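Local coordinates for E3 SUMO-protein ligase SIZ1 (Saccharomyces cerevisiae, PDB 3I2D), which acts as an E3 ligase that attaches SUMO to septins and to PCNA, its SP-RING zinc finger mediating interaction with the E2 enzyme UBC9, at residues K116-L121 with L171-K176. Sequence-based numbering, arbitrary orientation.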
ATOM      1  N   LYS A 116     -12.321   3.023  11.288  1.00 83.45           N
ATOM      2  CA  LYS A 116     -11.279   2.788  10.315  1.00 80.56           C
ATOM      3  C   LYS A 116     -11.883   2.275   9.009  1.00 76.25           C
ATOM      4  O   LYS A 116     -11.255   1.504   8.287  1.00 80.89           O
ATOM      5  CB  LYS A 116     -10.282   1.767  10.860  1.00 87.13           C
ATOM      6  CG  LYS A 116      -9.436   2.270  12.014  1.00 91.45           C
ATOM      7  CD  LYS A 116      -8.267   1.323  12.291  1.00 91.22           C
ATOM      8  CE  LYS A 116      -7.380   1.856  13.410  1.00 91.22           C
ATOM      9  NZ  LYS A 116      -6.911   3.248  13.132  1.00 89.98           N
ATOM     10  N   HIS A 117     -13.102   2.693   8.700  1.00 66.62           N
ATOM     11  CA  HIS A 117     -13.742   2.238   7.476  1.00 62.09           C
ATOM     12  C   HIS A 117     -14.098   3.383   6.564  1.00 59.55           C
ATOM     13  O   HIS A 117     -14.441   4.469   7.025  1.00 57.93           O
ATOM     14  CB  HIS A 117     -14.991   1.438   7.803  1.00 66.31           C
ATOM     15  CG  HIS A 117     -14.699   0.128   8.456  1.00 72.38           C
ATOM     16  ND1 HIS A 117     -14.245   0.031   9.755  1.00 74.62           N
ATOM     17  CD2 HIS A 117     -14.714  -1.134   7.963  1.00 71.65           C
ATOM     18  CE1 HIS A 117     -13.987  -1.235  10.031  1.00 77.87           C
ATOM     19  NE2 HIS A 117     -14.261  -1.962   8.961  1.00 76.02           N
ATOM     20  N   ARG A 118     -14.023   3.142   5.262  1.00 52.57           N
ATOM     21  CA  ARG A 118     -14.324   4.200   4.308  1.00 53.07           C
ATOM     22  C   ARG A 118     -14.905   3.652   3.020  1.00 50.38           C
ATOM     23  O   ARG A 118     -14.654   2.504   2.662  1.00 57.49           O
ATOM     24  CB  ARG A 118     -13.055   4.992   4.007  1.00 53.13           C
ATOM     25  CG  ARG A 118     -12.242   5.307   5.249  1.00 61.60           C
ATOM     26  CD  ARG A 118     -11.983   6.784   5.368  1.00 71.58           C
ATOM     27  NE  ARG A 118     -13.218   7.552   5.299  1.00 67.60           N
ATOM     28  CZ  ARG A 118     -13.260   8.878   5.211  1.00 77.54           C
ATOM     29  NH1 ARG A 118     -12.131   9.582   5.184  1.00 72.51           N
ATOM     30  NH2 ARG A 118     -14.428   9.503   5.136  1.00 82.64           N
ATOM     31  N   LEU A 119     -15.686   4.474   2.326  1.00 45.79           N
ATOM     32  CA  LEU A 119     -16.304   4.064   1.068  1.00 50.78           C
ATOM     33  C   LEU A 119     -15.449   4.554  -0.108  1.00 52.52           C
ATOM     34  O   LEU A 119     -15.422   5.744  -0.413  1.00 57.75           O
ATOM     35  CB  LEU A 119     -17.699   4.662   0.966  1.00 48.04           C
ATOM     36  CG  LEU A 119     -18.755   3.957   0.122  1.00 47.00           C
ATOM     37  CD1 LEU A 119     -19.520   5.039  -0.605  1.00 43.99           C
ATOM     38  CD2 LEU A 119     -18.135   2.962  -0.854  1.00 54.22           C
ATOM     39  N   TYR A 120     -14.748   3.636  -0.760  1.00 49.86           N
ATOM     40  CA  TYR A 120     -13.882   4.000  -1.871  1.00 51.67           C
ATOM     41  C   TYR A 120     -14.482   3.654  -3.223  1.00 54.76           C
ATOM     42  O   TYR A 120     -15.141   2.630  -3.390  1.00 59.22           O
ATOM     43  CB  TYR A 120     -12.527   3.293  -1.735  1.00 47.44           C
ATOM     44  CG  TYR A 120     -11.565   3.930  -0.760  1.00 46.07           C
ATOM     45  CD1 TYR A 120     -11.960   4.992   0.060  1.00 50.46           C
ATOM     46  CD2 TYR A 120     -10.242   3.495  -0.679  1.00 47.04           C
ATOM     47  CE1 TYR A 120     -11.061   5.608   0.928  1.00 44.05           C
ATOM     48  CE2 TYR A 120      -9.331   4.102   0.189  1.00 45.90           C
ATOM     49  CZ  TYR A 120      -9.749   5.156   0.983  1.00 53.33           C
ATOM     50  OH  TYR A 120      -8.851   5.768   1.824  1.00 57.96           O
ATOM     51  N   LEU A 121     -14.271   4.521  -4.196  1.00 51.88           N
ATOM     52  CA  LEU A 121     -14.759   4.221  -5.519  1.00 47.30           C
ATOM     53  C   LEU A 121     -13.517   3.854  -6.330  1.00 52.02           C
ATOM     54  O   LEU A 121     -12.508   4.569  -6.300  1.00 47.34           O
ATOM     55  CB  LEU A 121     -15.455   5.428  -6.112  1.00 49.46           C
ATOM     56  CG  LEU A 121     -15.992   5.228  -7.523  1.00 51.06           C
ATOM     57  CD1 LEU A 121     -16.942   4.036  -7.567  1.00 37.24           C
ATOM     58  CD2 LEU A 121     -16.672   6.514  -7.956  1.00 50.40           C
ATOM     59  N   LEU A 171     -15.565   8.611  -1.076  1.00 55.15           N
ATOM     60  CA  LEU A 171     -16.920   9.194  -1.124  1.00 62.06           C
ATOM     61  C   LEU A 171     -17.471   9.475   0.279  1.00 62.63           C
ATOM     62  O   LEU A 171     -18.324  10.338   0.464  1.00 63.32           O
ATOM     63  CB  LEU A 171     -17.920   8.239  -1.791  1.00 57.00           C
ATOM     64  CG  LEU A 171     -17.638   7.593  -3.135  1.00 57.58           C
ATOM     65  CD1 LEU A 171     -18.748   6.611  -3.455  1.00 57.03           C
ATOM     66  CD2 LEU A 171     -17.539   8.648  -4.192  1.00 53.66           C
ATOM     67  N   THR A 172     -16.976   8.717   1.249  1.00 60.82           N
ATOM     68  CA  THR A 172     -17.406   8.768   2.639  1.00 63.24           C
ATOM     69  C   THR A 172     -17.826  10.072   3.304  1.00 64.65           C
ATOM     70  O   THR A 172     -18.905  10.142   3.888  1.00 63.98           O
ATOM     71  CB  THR A 172     -16.370   8.111   3.508  1.00 62.63           C
ATOM     72  OG1 THR A 172     -15.815   6.997   2.794  1.00 68.84           O
ATOM     73  CG2 THR A 172     -17.011   7.608   4.781  1.00 62.02           C
ATOM     74  N   PRO A 173     -16.990  11.113   3.243  1.00 64.98           N
ATOM     75  CA  PRO A 173     -17.402  12.365   3.888  1.00 64.05           C
ATOM     76  C   PRO A 173     -18.598  13.080   3.260  1.00 66.78           C
ATOM     77  O   PRO A 173     -19.029  14.112   3.767  1.00 75.81           O
ATOM     78  CB  PRO A 173     -16.131  13.218   3.835  1.00 65.89           C
ATOM     79  CG  PRO A 173     -15.455  12.747   2.592  1.00 62.90           C
ATOM     80  CD  PRO A 173     -15.627  11.230   2.695  1.00 65.48           C
ATOM     81  N   HIS A 174     -19.144  12.543   2.175  1.00 68.10           N
ATOM     82  CA  HIS A 174     -20.276  13.190   1.505  1.00 65.82           C
ATOM     83  C   HIS A 174     -21.522  12.327   1.430  1.00 66.22           C
ATOM     84  O   HIS A 174     -22.463  12.645   0.702  1.00 63.12           O
ATOM     85  CB  HIS A 174     -19.871  13.619   0.094  1.00 66.94           C
ATOM     86  CG  HIS A 174     -18.623  14.436   0.065  1.00 70.97           C
ATOM     87  ND1 HIS A 174     -18.570  15.721   0.560  1.00 72.97           N
ATOM     88  CD2 HIS A 174     -17.362  14.121  -0.309  1.00 71.84           C
ATOM     89  CE1 HIS A 174     -17.325  16.159   0.498  1.00 75.37           C
ATOM     90  NE2 HIS A 174     -16.572  15.207  -0.022  1.00 75.08           N
ATOM     91  N   LEU A 175     -21.530  11.224   2.168  1.00 67.52           N
ATOM     92  CA  LEU A 175     -22.706  10.367   2.183  1.00 75.85           C
ATOM     93  C   LEU A 175     -23.798  11.122   2.941  1.00 81.67           C
ATOM     94  O   LEU A 175     -23.495  11.974   3.787  1.00 82.85           O
ATOM     95  CB  LEU A 175     -22.412   9.047   2.902  1.00 69.43           C
ATOM     96  CG  LEU A 175     -21.632   7.966   2.156  1.00 71.17           C
ATOM     97  CD1 LEU A 175     -21.363   6.813   3.103  1.00 66.97           C
ATOM     98  CD2 LEU A 175     -22.421   7.485   0.946  1.00 65.98           C
ATOM     99  N   LYS A 176     -25.059  10.830   2.625  1.00 80.91           N
ATOM    100  CA  LYS A 176     -26.177  11.462   3.315  1.00 80.42           C
ATOM    101  C   LYS A 176     -26.519  10.588   4.530  1.00 84.57           C
ATOM    102  O   LYS A 176     -25.997   9.475   4.656  1.00 83.71           O
ATOM    103  CB  LYS A 176     -27.378  11.590   2.375  1.00 79.14           C
ATOM    104  CG  LYS A 176     -27.299  12.778   1.423  1.00 76.10           C
ATOM    105  CD  LYS A 176     -28.531  12.841   0.515  1.00 84.35           C
ATOM    106  CE  LYS A 176     -28.515  14.077  -0.383  1.00 79.49           C
ATOM    107  NZ  LYS A 176     -28.398  15.324   0.418  1.00 77.53           N
TER
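Leu119 meets Leu171 and Thr172 through both its backbone and its side chain. Its amide N donates to Thr172 OG1 at 2.6 Å with an N-H...O angle of 160°, and its carbonyl O accepts from Leu171 N at 2.9 Å and 158°. From the CB outward, the Leu119 side chain passes from polar to apolar neighbours: CB lies 3.5 Å from Thr172 OG1, and with CG anti to the backbone N (chi1 -154°), the CD1 branch is brought against Leu171 CD1 and CB and, more loosely, Leu175 CD2 at 4.1 Å. Ile80 and Leu83 of strand 74-90 also touch this side chain. In the PINIT domain, strand 117-125 lies between strands 195-204 and 169-170 of an antiparallel sheet; the Leu171 bond continues that edge pairing, while Thr172 OG1 serves where regular pairing would use Leu171 O, which instead accepts from His174 N as the chain turns through the 3-10 segment 172-173. Thr172 OG1 is also hydrogen-bonded to Asp170 OD1. A valine at Thr172 would probably leave the Leu119 N-H without its acceptor and Asp170 OD1 without this partner. The bent Arg118 side chain crosses Thr172 at about a right angle, while Arg118 NH1 forms a salt bridge with Asp170 OD2.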